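PDB 1JK0: ribonucleoside-diphosphate reductase small chain 2 from Saccharomyces cerevisiae, which acts as a small subunit of ribonucleotide reductase, needed for proper folding of RNR2 and for assembly with the large subunits in making deoxyribonucleotides. Local coordinates for residues F116-Y127 with I216-F226; K160-I168 with A181-F189. All coordinates share one frame; numbering follows the deposited sequence.

Contact 1 of 2, residues F116-Y127 with I216-F226; sequences FYGFQIMMENIY and ICRDRGAYTDF
Tyr-223 slides its ring past the extended chain of Gln-120, antiparallel to it and stacked nearly flat on the amide. At the root, Tyr-223 CB meets Gln-120 OE1 at 3.7 Å. Next along, Tyr-223 CG faces Gln-120 CD at 3.6 Å, and Gln-120 CG sits over the middle of the ring in a CH-pi contact. On one flank Tyr-223 CD2 meets Phe-116 CZ at 3.8 Å; on the other, Tyr-223 CE1 lies 3.9 Å from Tyr-127 CE1. The tip OH comes up against Met-123 CB and lies near Tyr-127 OH, whose place in the model is less sure. With chi1 at -56°, CG stands beside the backbone N, and the ring face opposite Gln-120 lies over the carbonyl oxygen of Asp-219. Tyr-223 is thus a knob among Phe-116, Gln-120, Glu-124 and Tyr-127; segments 116-127 and 216-226, on two long helices of the ferritin-like bundle, run antiparallel at 152°. Arg-220 grips Glu-124 side-on: NE donates to OE2 at 2.8 Å and NH1 to OE1 at 2.9 Å, each through a syn lone pair, with the two flat groups 9° from coplanar. In the iron-binding small subunits this region carries the metal ligands; here an arginine and tyrosines fill it, consistent with a subunit that builds no diiron centre. Towards Phe-226, Phe-116 stacks face to face on its ring, centroids 3.9 Å apart, while the Phe-226 edge points into the face of Tyr-117, a T-shaped pair. Tyr-127 lays one face on Ile-216 CG1, and Asp-219 OD2 is hydrogen-bonded by Trp-57 NE1.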
loop_
_atom_site.group_PDB
_atom_site.type_symbol
_atom_site.label_atom_id
_atom_site.label_comp_id
_atom_site.label_asym_id
_atom_site.label_seq_id
_atom_site.Cartn_x
_atom_site.Cartn_y
_atom_site.Cartn_z
ATOM N N PHE B 116 -2.853 -9.745 0.329
ATOM C CA PHE B 116 -3.119 -10.264 -1.004
ATOM C C PHE B 116 -3.720 -9.160 -1.876
ATOM O O PHE B 116 -3.316 -8.978 -3.026
ATOM C CB PHE B 116 -4.066 -11.476 -0.950
ATOM C CG PHE B 116 -4.369 -12.067 -2.305
ATOM C CD1 PHE B 116 -5.168 -11.388 -3.218
ATOM C CD2 PHE B 116 -3.783 -13.261 -2.698
ATOM C CE1 PHE B 116 -5.371 -11.888 -4.502
ATOM C CE2 PHE B 116 -3.975 -13.766 -3.976
ATOM C CZ PHE B 116 -4.770 -13.077 -4.882
ATOM N N TYR B 117 -4.675 -8.424 -1.312
ATOM C CA TYR B 117 -5.344 -7.342 -2.028
ATOM C C TYR B 117 -4.420 -6.192 -2.390
ATOM O O TYR B 117 -4.479 -5.672 -3.509
ATOM C CB TYR B 117 -6.537 -6.821 -1.212
ATOM C CG TYR B 117 -7.774 -7.674 -1.396
ATOM C CD1 TYR B 117 -8.098 -8.183 -2.661
ATOM C CD2 TYR B 117 -8.618 -7.968 -0.328
ATOM C CE1 TYR B 117 -9.218 -8.956 -2.857
ATOM C CE2 TYR B 117 -9.759 -8.748 -0.521
ATOM C CZ TYR B 117 -10.055 -9.238 -1.789
ATOM O OH TYR B 117 -11.196 -9.988 -2.025
ATOM N N GLY B 118 -3.574 -5.792 -1.445
ATOM C CA GLY B 118 -2.643 -4.716 -1.709
ATOM C C GLY B 118 -1.726 -5.087 -2.864
ATOM O O GLY B 118 -1.262 -4.218 -3.620
ATOM N N PHE B 119 -1.473 -6.386 -3.008
ATOM C CA PHE B 119 -0.598 -6.871 -4.059
ATOM C C PHE B 119 -1.323 -6.847 -5.380
ATOM O O PHE B 119 -0.762 -6.468 -6.415
ATOM C CB PHE B 119 -0.164 -8.298 -3.779
ATOM C CG PHE B 119 1.094 -8.684 -4.471
ATOM C CD1 PHE B 119 2.314 -8.270 -3.972
ATOM C CD2 PHE B 119 1.064 -9.429 -5.631
ATOM C CE1 PHE B 119 3.501 -8.600 -4.620
ATOM C CE2 PHE B 119 2.253 -9.766 -6.288
ATOM C CZ PHE B 119 3.472 -9.345 -5.779
ATOM N N GLN B 120 -2.576 -7.271 -5.347
ATOM C CA GLN B 120 -3.382 -7.294 -6.546
ATOM C C GLN B 120 -3.514 -5.902 -7.155
ATOM O O GLN B 120 -3.198 -5.731 -8.323
ATOM C CB GLN B 120 -4.753 -7.888 -6.248
ATOM C CG GLN B 120 -5.670 -7.904 -7.422
ATOM C CD GLN B 120 -7.001 -8.484 -7.074
ATOM O OE1 GLN B 120 -7.966 -8.326 -7.814
ATOM N NE2 GLN B 120 -7.071 -9.174 -5.942
ATOM N N ILE B 121 -3.949 -4.897 -6.395
ATOM C CA ILE B 121 -4.051 -3.578 -7.022
ATOM C C ILE B 121 -2.674 -3.122 -7.470
ATOM O O ILE B 121 -2.560 -2.416 -8.468
ATOM C CB ILE B 121 -4.653 -2.430 -6.120
ATOM C CG1 ILE B 121 -3.540 -1.739 -5.345
ATOM C CG2 ILE B 121 -5.760 -2.957 -5.214
ATOM C CD1 ILE B 121 -3.983 -0.452 -4.642
ATOM N N MET B 122 -1.631 -3.511 -6.745
ATOM C CA MET B 122 -0.277 -3.109 -7.129
ATOM C C MET B 122 0.076 -3.632 -8.528
ATOM O O MET B 122 0.616 -2.900 -9.361
ATOM C CB MET B 122 0.742 -3.609 -6.102
ATOM C CG MET B 122 2.206 -3.326 -6.455
ATOM S SD MET B 122 2.873 -4.456 -7.708
ATOM C CE MET B 122 3.216 -5.920 -6.697
ATOM N N MET B 123 -0.233 -4.905 -8.774
ATOM C CA MET B 123 0.017 -5.541 -10.067
ATOM C C MET B 123 -0.862 -4.967 -11.185
ATOM O O MET B 123 -0.460 -4.943 -12.346
ATOM C CB MET B 123 -0.233 -7.056 -9.971
ATOM C CG MET B 123 0.841 -7.843 -9.242
ATOM S SD MET B 123 2.527 -7.530 -9.860
ATOM C CE MET B 123 2.506 -8.315 -11.457
ATOM N N GLU B 124 -2.068 -4.523 -10.834
ATOM C CA GLU B 124 -2.994 -3.969 -11.815
ATOM C C GLU B 124 -2.419 -2.755 -12.495
ATOM O O GLU B 124 -2.682 -2.526 -13.674
ATOM C CB GLU B 124 -4.321 -3.591 -11.166
ATOM C CG GLU B 124 -5.317 -4.728 -11.066
ATOM C CD GLU B 124 -5.573 -5.381 -12.410
ATOM O OE1 GLU B 124 -5.451 -4.683 -13.441
ATOM O OE2 GLU B 124 -5.912 -6.583 -12.440
ATOM N N ASN B 125 -1.642 -1.973 -11.745
ATOM C CA ASN B 125 -1.019 -0.780 -12.288
ATOM C C ASN B 125 0.074 -1.128 -13.275
ATOM O O ASN B 125 0.311 -0.382 -14.221
ATOM C CB ASN B 125 -0.468 0.094 -11.169
ATOM C CG ASN B 125 -1.573 0.732 -10.364
ATOM O OD1 ASN B 125 -2.643 1.032 -10.915
ATOM N ND2 ASN B 125 -1.337 0.959 -9.068
ATOM N N ILE B 126 0.737 -2.259 -13.058
ATOM C CA ILE B 126 1.783 -2.702 -13.964
ATOM C C ILE B 126 1.099 -3.161 -15.267
ATOM O O ILE B 126 1.618 -2.926 -16.370
ATOM C CB ILE B 126 2.592 -3.855 -13.335
ATOM C CG1 ILE B 126 3.409 -3.315 -12.149
ATOM C CG2 ILE B 126 3.513 -4.503 -14.381
ATOM C CD1 ILE B 126 4.129 -4.377 -11.316
ATOM N N TYR B 127 -0.071 -3.794 -15.146
ATOM C CA TYR B 127 -0.792 -4.241 -16.336
ATOM C C TYR B 127 -1.175 -2.982 -17.115
ATOM O O TYR B 127 -0.980 -2.900 -18.319
ATOM C CB TYR B 127 -2.066 -5.021 -15.962
ATOM C CG TYR B 127 -1.841 -6.239 -15.095
ATOM C CD1 TYR B 127 -2.858 -6.731 -14.268
ATOM C CD2 TYR B 127 -0.597 -6.875 -15.064
ATOM C CE1 TYR B 127 -2.639 -7.809 -13.439
ATOM C CE2 TYR B 127 -0.371 -7.958 -14.229
ATOM C CZ TYR B 127 -1.391 -8.419 -13.414
ATOM O OH TYR B 127 -1.140 -9.476 -12.551
ATOM N N ILE B 216 -0.732 -11.975 -17.293
ATOM C CA ILE B 216 -1.947 -11.326 -16.843
ATOM C C ILE B 216 -3.027 -12.385 -16.646
ATOM O O ILE B 216 -3.741 -12.390 -15.636
ATOM C CB ILE B 216 -2.392 -10.241 -17.873
ATOM C CG1 ILE B 216 -1.301 -9.169 -17.974
ATOM C CG2 ILE B 216 -3.717 -9.610 -17.456
ATOM C CD1 ILE B 216 -1.580 -8.064 -18.975
ATOM N N CYS B 217 -3.113 -13.308 -17.591
ATOM C CA CYS B 217 -4.104 -14.355 -17.519
ATOM C C CYS B 217 -3.823 -15.213 -16.309
ATOM O O CYS B 217 -4.742 -15.615 -15.606
ATOM C CB CYS B 217 -4.067 -15.209 -18.785
ATOM S SG CYS B 217 -5.578 -16.130 -19.082
ATOM N N ARG B 218 -2.555 -15.499 -16.052
ATOM C CA ARG B 218 -2.223 -16.317 -14.889
ATOM C C ARG B 218 -2.624 -15.609 -13.576
ATOM O O ARG B 218 -3.249 -16.212 -12.695
ATOM C CB ARG B 218 -0.724 -16.633 -14.868
ATOM C CG ARG B 218 -0.318 -17.615 -13.769
ATOM C CD ARG B 218 1.134 -17.415 -13.377
ATOM N NE ARG B 218 1.369 -16.002 -13.116
ATOM C CZ ARG B 218 2.291 -15.275 -13.730
ATOM N NH1 ARG B 218 3.076 -15.836 -14.635
ATOM N NH2 ARG B 218 2.402 -13.981 -13.460
ATOM N N ASP B 219 -2.275 -14.327 -13.462
ATOM C CA ASP B 219 -2.583 -13.543 -12.275
ATOM C C ASP B 219 -4.076 -13.288 -12.144
ATOM O O ASP B 219 -4.632 -13.314 -11.034
ATOM C CB ASP B 219 -1.854 -12.200 -12.316
ATOM C CG ASP B 219 -0.358 -12.351 -12.501
ATOM O OD1 ASP B 219 0.161 -13.475 -12.282
ATOM O OD2 ASP B 219 0.299 -11.342 -12.852
ATOM N N ARG B 220 -4.732 -13.022 -13.270
ATOM C CA ARG B 220 -6.165 -12.756 -13.233
ATOM C C ARG B 220 -6.858 -14.019 -12.743
ATOM O O ARG B 220 -7.846 -13.963 -12.012
ATOM C CB ARG B 220 -6.659 -12.340 -14.623
ATOM C CG ARG B 220 -6.246 -10.920 -15.038
ATOM C CD ARG B 220 -6.971 -9.888 -14.190
ATOM N NE ARG B 220 -6.490 -8.516 -14.368
ATOM C CZ ARG B 220 -6.479 -7.847 -15.521
ATOM N NH1 ARG B 220 -6.025 -6.602 -15.554
ATOM N NH2 ARG B 220 -6.904 -8.418 -16.639
ATOM N N GLY B 221 -6.312 -15.162 -13.133
ATOM C CA GLY B 221 -6.881 -16.417 -12.704
ATOM C C GLY B 221 -6.781 -16.510 -11.202
ATOM O O GLY B 221 -7.771 -16.823 -10.532
ATOM N N ALA B 222 -5.585 -16.237 -10.671
ATOM C CA ALA B 222 -5.349 -16.278 -9.229
ATOM C C ALA B 222 -6.258 -15.287 -8.523
ATOM O O ALA B 222 -6.896 -15.632 -7.536
ATOM C CB ALA B 222 -3.907 -15.953 -8.912
ATOM N N TYR B 223 -6.326 -14.053 -9.016
ATOM C CA TYR B 223 -7.191 -13.069 -8.371
ATOM C C TYR B 223 -8.646 -13.565 -8.354
ATOM O O TYR B 223 -9.404 -13.217 -7.445
ATOM C CB TYR B 223 -7.113 -11.697 -9.070
ATOM C CG TYR B 223 -5.726 -11.096 -9.182
ATOM C CD1 TYR B 223 -5.420 -10.225 -10.223
ATOM C CD2 TYR B 223 -4.714 -11.415 -8.279
ATOM C CE1 TYR B 223 -4.150 -9.694 -10.372
ATOM C CE2 TYR B 223 -3.439 -10.883 -8.418
ATOM C CZ TYR B 223 -3.166 -10.029 -9.470
ATOM O OH TYR B 223 -1.903 -9.525 -9.664
ATOM N N THR B 224 -9.046 -14.366 -9.345
ATOM C CA THR B 224 -10.423 -14.873 -9.367
ATOM C C THR B 224 -10.542 -15.976 -8.323
ATOM O O THR B 224 -11.489 -16.000 -7.537
ATOM C CB THR B 224 -10.836 -15.430 -10.764
ATOM O OG1 THR B 224 -10.726 -14.401 -11.756
ATOM C CG2 THR B 224 -12.295 -15.897 -10.737
ATOM N N ASP B 225 -9.567 -16.878 -8.314
ATOM C CA ASP B 225 -9.538 -17.965 -7.339
ATOM C C ASP B 225 -9.625 -17.429 -5.929
ATOM O O ASP B 225 -10.345 -17.966 -5.102
ATOM C CB ASP B 225 -8.247 -18.765 -7.433
ATOM C CG ASP B 225 -8.413 -20.050 -8.189
ATOM O OD1 ASP B 225 -9.520 -20.633 -8.114
ATOM O OD2 ASP B 225 -7.433 -20.486 -8.840
ATOM N N PHE B 226 -8.868 -16.377 -5.647
ATOM C CA PHE B 226 -8.862 -15.821 -4.307
ATOM C C PHE B 226 -10.278 -15.578 -3.824
ATOM O O PHE B 226 -10.572 -15.773 -2.644
ATOM C CB PHE B 226 -8.055 -14.519 -4.232
ATOM C CG PHE B 226 -7.848 -14.032 -2.832
ATOM C CD1 PHE B 226 -7.128 -14.796 -1.918
ATOM C CD2 PHE B 226 -8.426 -12.848 -2.401
ATOM C CE1 PHE B 226 -6.993 -14.395 -0.593
ATOM C CE2 PHE B 226 -8.300 -12.433 -1.079
ATOM C CZ PHE B 226 -7.578 -13.216 -0.172
#

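Contact 2 of 2, residues K160-I168 with A181-F189; sequences KAAFIERWI and AFAAKEGIF
Phe-163 and Phe-189 pass each other in opposite directions, rings 52° apart and Phe-189 CE1 over one face of Phe-163, with CD1 of Phe-163 4.1 Å from that CE1. They join two antiparallel helices of the ferritin-like bundle; the axes of 160-166 and 181-188 make 153°, and the contact holds no hydrogen bond across it. Phe-163 reaches over because its CG is anti to the backbone N (chi1 176°): CZ then touches Ala-184 CB at 3.8 Å, and the ring edge points at the carbonyl oxygen of Ala-181. Helix 240-258 adds Ile-253 against Phe-163 and Ala-250 against Phe-189. The Phe-189 ring is met at its edge by the aliphatic chain of Lys-160, which crosses it obliquely; Lys-160 CB lies 3.8 Å from Phe-189 CE2, and CG, CD and CE continue along the same rim. Beyond the ring, Lys-160 NZ finds its hydrogen-bond partner in Tyr-257 OH. A serine at Lys-160 would probably strip the CG, CD and CE cover from that ring edge and leave Tyr-257 OH without its amine partner. Ala-181 carries the other end, a small methyl that lets the backbones come close. Its CB is 3.8 Å from Trp-167 CB and equally near Ile-168 CG1, the two meeting it from the C-terminal end of 160-168. Midway, Ile-164 CD1 packs on Lys-185 CD at 3.5 Å, hydrocarbon on hydrocarbon. Helix 175-188 widens into a pi-type turn before Phe-189, and Phe-189 N donates to Ala-184 O at 3.0 Å.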
loop_
_atom_site.group_PDB
_atom_site.type_symbol
_atom_site.label_atom_id
_atom_site.label_comp_id
_atom_site.label_asym_id
_atom_site.label_seq_id
_atom_site.Cartn_x
_atom_site.Cartn_y
_atom_site.Cartn_z
ATOM N N LYS B 160 -21.758 -3.578 -18.729
ATOM C CA LYS B 160 -20.760 -4.123 -17.824
ATOM C C LYS B 160 -20.896 -3.331 -16.531
ATOM O O LYS B 160 -20.952 -3.891 -15.442
ATOM C CB LYS B 160 -19.355 -3.934 -18.421
ATOM C CG LYS B 160 -18.194 -4.186 -17.451
ATOM C CD LYS B 160 -16.820 -3.989 -18.104
ATOM C CE LYS B 160 -16.492 -5.092 -19.105
ATOM N NZ LYS B 160 -15.119 -4.962 -19.687
ATOM N N ALA B 161 -20.973 -2.015 -16.668
ATOM C CA ALA B 161 -21.095 -1.147 -15.515
ATOM C C ALA B 161 -22.378 -1.422 -14.735
ATOM O O ALA B 161 -22.422 -1.218 -13.518
ATOM C CB ALA B 161 -21.047 0.312 -15.960
ATOM N N ALA B 162 -23.417 -1.885 -15.430
ATOM C CA ALA B 162 -24.705 -2.166 -14.788
ATOM C C ALA B 162 -24.617 -3.406 -13.916
ATOM O O ALA B 162 -25.193 -3.451 -12.825
ATOM C CB ALA B 162 -25.795 -2.349 -15.836
ATOM N N PHE B 163 -23.897 -4.408 -14.412
ATOM C CA PHE B 163 -23.707 -5.656 -13.689
ATOM C C PHE B 163 -23.082 -5.346 -12.330
ATOM O O PHE B 163 -23.605 -5.746 -11.294
ATOM C CB PHE B 163 -22.815 -6.588 -14.512
ATOM C CG PHE B 163 -22.473 -7.877 -13.821
ATOM C CD1 PHE B 163 -21.284 -8.007 -13.109
ATOM C CD2 PHE B 163 -23.323 -8.968 -13.907
ATOM C CE1 PHE B 163 -20.948 -9.205 -12.496
ATOM C CE2 PHE B 163 -22.997 -10.168 -13.298
ATOM C CZ PHE B 163 -21.804 -10.288 -12.591
ATOM N N ILE B 164 -21.969 -4.620 -12.334
ATOM C CA ILE B 164 -21.319 -4.259 -11.083
ATOM C C ILE B 164 -22.273 -3.384 -10.264
ATOM O O ILE B 164 -22.175 -3.311 -9.038
ATOM C CB ILE B 164 -19.993 -3.496 -11.335
ATOM C CG1 ILE B 164 -19.024 -4.398 -12.100
ATOM C CG2 ILE B 164 -19.374 -3.061 -10.017
ATOM C CD1 ILE B 164 -17.682 -3.746 -12.415
ATOM N N GLU B 165 -23.206 -2.727 -10.947
ATOM C CA GLU B 165 -24.175 -1.863 -10.277
ATOM C C GLU B 165 -25.296 -2.695 -9.664
ATOM O O GLU B 165 -26.044 -2.216 -8.811
ATOM C CB GLU B 165 -24.780 -0.876 -11.274
ATOM C CG GLU B 165 -25.793 0.067 -10.655
ATOM C CD GLU B 165 -25.163 0.994 -9.636
ATOM O OE1 GLU B 165 -25.732 1.148 -8.533
ATOM O OE2 GLU B 165 -24.098 1.574 -9.946
ATOM N N ARG B 166 -25.391 -3.948 -10.095
ATOM C CA ARG B 166 -26.436 -4.852 -9.629
ATOM C C ARG B 166 -26.099 -5.645 -8.362
ATOM O O ARG B 166 -26.801 -5.541 -7.353
ATOM C CB ARG B 166 -26.804 -5.819 -10.767
ATOM C CG ARG B 166 -28.139 -6.535 -10.604
ATOM C CD ARG B 166 -28.394 -7.565 -11.715
ATOM N NE ARG B 166 -28.457 -6.974 -13.051
ATOM C CZ ARG B 166 -27.427 -6.874 -13.889
ATOM N NH1 ARG B 166 -26.231 -7.328 -13.540
ATOM N NH2 ARG B 166 -27.594 -6.319 -15.082
ATOM N N TRP B 167 -25.026 -6.429 -8.409
ATOM C CA TRP B 167 -24.652 -7.250 -7.265
ATOM C C TRP B 167 -23.619 -6.665 -6.297
ATOM O O TRP B 167 -23.681 -6.934 -5.099
ATOM C CB TRP B 167 -24.164 -8.613 -7.748
ATOM C CG TRP B 167 -25.036 -9.257 -8.795
ATOM C CD1 TRP B 167 -24.897 -9.154 -10.146
ATOM C CD2 TRP B 167 -26.140 -10.149 -8.573
ATOM N NE1 TRP B 167 -25.837 -9.936 -10.782
ATOM C CE2 TRP B 167 -26.611 -10.557 -9.840
ATOM C CE3 TRP B 167 -26.772 -10.646 -7.427
ATOM C CZ2 TRP B 167 -27.680 -11.437 -9.993
ATOM C CZ3 TRP B 167 -27.840 -11.525 -7.581
ATOM C CH2 TRP B 167 -28.280 -11.910 -8.857
ATOM N N ILE B 168 -22.677 -5.869 -6.800
ATOM C CA ILE B 168 -21.637 -5.283 -5.948
ATOM C C ILE B 168 -21.951 -3.916 -5.331
ATOM O O ILE B 168 -21.888 -3.756 -4.114
ATOM C CB ILE B 168 -20.302 -5.125 -6.710
ATOM C CG1 ILE B 168 -19.849 -6.464 -7.278
ATOM C CG2 ILE B 168 -19.244 -4.544 -5.783
ATOM C CD1 ILE B 168 -18.587 -6.347 -8.097
ATOM N N ALA B 181 -19.885 -12.173 -7.800
ATOM C CA ALA B 181 -19.894 -11.179 -8.870
ATOM C C ALA B 181 -18.467 -10.753 -9.185
ATOM O O ALA B 181 -18.056 -10.706 -10.347
ATOM C CB ALA B 181 -20.706 -9.965 -8.453
ATOM N N PHE B 182 -17.718 -10.437 -8.135
ATOM C CA PHE B 182 -16.337 -10.005 -8.283
ATOM C C PHE B 182 -15.544 -10.999 -9.137
ATOM O O PHE B 182 -14.794 -10.598 -10.026
ATOM C CB PHE B 182 -15.685 -9.849 -6.902
ATOM C CG PHE B 182 -14.385 -9.101 -6.931
ATOM C CD1 PHE B 182 -13.338 -9.472 -6.095
ATOM C CD2 PHE B 182 -14.206 -8.013 -7.791
ATOM C CE1 PHE B 182 -12.126 -8.772 -6.116
ATOM C CE2 PHE B 182 -13.000 -7.306 -7.818
ATOM C CZ PHE B 182 -11.959 -7.686 -6.979
ATOM N N ALA B 183 -15.726 -12.293 -8.877
ATOM C CA ALA B 183 -15.027 -13.329 -9.639
ATOM C C ALA B 183 -15.461 -13.336 -11.099
ATOM O O ALA B 183 -14.658 -13.606 -11.996
ATOM C CB ALA B 183 -15.272 -14.696 -9.025
ATOM N N ALA B 184 -16.747 -13.068 -11.324
ATOM C CA ALA B 184 -17.288 -13.005 -12.674
ATOM C C ALA B 184 -16.498 -11.916 -13.365
ATOM O O ALA B 184 -15.908 -12.138 -14.416
ATOM C CB ALA B 184 -18.766 -12.631 -12.635
ATOM N N LYS B 185 -16.476 -10.743 -12.738
ATOM C CA LYS B 185 -15.759 -9.587 -13.269
ATOM C C LYS B 185 -14.255 -9.799 -13.413
ATOM O O LYS B 185 -13.580 -9.081 -14.160
ATOM C CB LYS B 185 -15.960 -8.354 -12.386
ATOM C CG LYS B 185 -15.227 -7.162 -12.971
ATOM C CD LYS B 185 -15.048 -6.008 -12.025
ATOM C CE LYS B 185 -14.079 -5.011 -12.634
ATOM N NZ LYS B 185 -12.795 -5.677 -13.033
ATOM N N GLU B 186 -13.731 -10.780 -12.694
ATOM C CA GLU B 186 -12.308 -11.044 -12.725
ATOM C C GLU B 186 -11.927 -12.160 -13.688
ATOM O O GLU B 186 -10.963 -12.037 -14.442
ATOM C CB GLU B 186 -11.840 -11.402 -11.316
ATOM C CG GLU B 186 -10.397 -11.094 -11.055
ATOM C CD GLU B 186 -10.112 -9.616 -11.193
ATOM O OE1 GLU B 186 -10.744 -8.824 -10.453
ATOM O OE2 GLU B 186 -9.265 -9.254 -12.040
ATOM N N GLY B 187 -12.693 -13.249 -13.655
ATOM C CA GLY B 187 -12.397 -14.395 -14.499
ATOM C C GLY B 187 -13.283 -14.598 -15.708
ATOM O O GLY B 187 -12.792 -14.950 -16.779
ATOM N N ILE B 188 -14.584 -14.393 -15.546
ATOM C CA ILE B 188 -15.500 -14.566 -16.662
ATOM C C ILE B 188 -15.235 -13.499 -17.706
ATOM O O ILE B 188 -14.649 -13.774 -18.747
ATOM C CB ILE B 188 -16.980 -14.460 -16.220
ATOM C CG1 ILE B 188 -17.284 -15.508 -15.148
ATOM C CG2 ILE B 188 -17.895 -14.665 -17.428
ATOM C CD1 ILE B 188 -18.705 -15.470 -14.638
ATOM N N PHE B 189 -15.651 -12.274 -17.402
ATOM C CA PHE B 189 -15.495 -11.151 -18.313
ATOM C C PHE B 189 -14.410 -11.221 -19.367
ATOM O O PHE B 189 -14.562 -11.923 -20.366
ATOM C CB PHE B 189 -15.363 -9.848 -17.542
ATOM C CG PHE B 189 -16.677 -9.207 -17.263
ATOM C CD1 PHE B 189 -17.568 -9.790 -16.371
ATOM C CD2 PHE B 189 -17.063 -8.063 -17.952
ATOM C CE1 PHE B 189 -18.828 -9.253 -16.169
ATOM C CE2 PHE B 189 -18.327 -7.512 -17.760
ATOM C CZ PHE B 189 -19.214 -8.111 -16.865
#

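From the N terminus, helix 111-138 supplies the first half of contact 1, and helix 155-166 follows it with the first half of contact 2. Contact 2 closes early, after a 12-residue connection, when helix 175-188 turns back along 160-168. The chain then runs through helix 191-200 into helix 207-232, where 216-226 closes the much longer loop of contact 1, 88 residues between its segments. The short loop therefore lies wholly within the long one; they do not cross. Their centres are 16 Å apart, and helix 175-188 joins them laterally: Thr-224 packs on Ala-183 and Glu-186, and Arg-220 makes a long, weak ion pair with Glu-186.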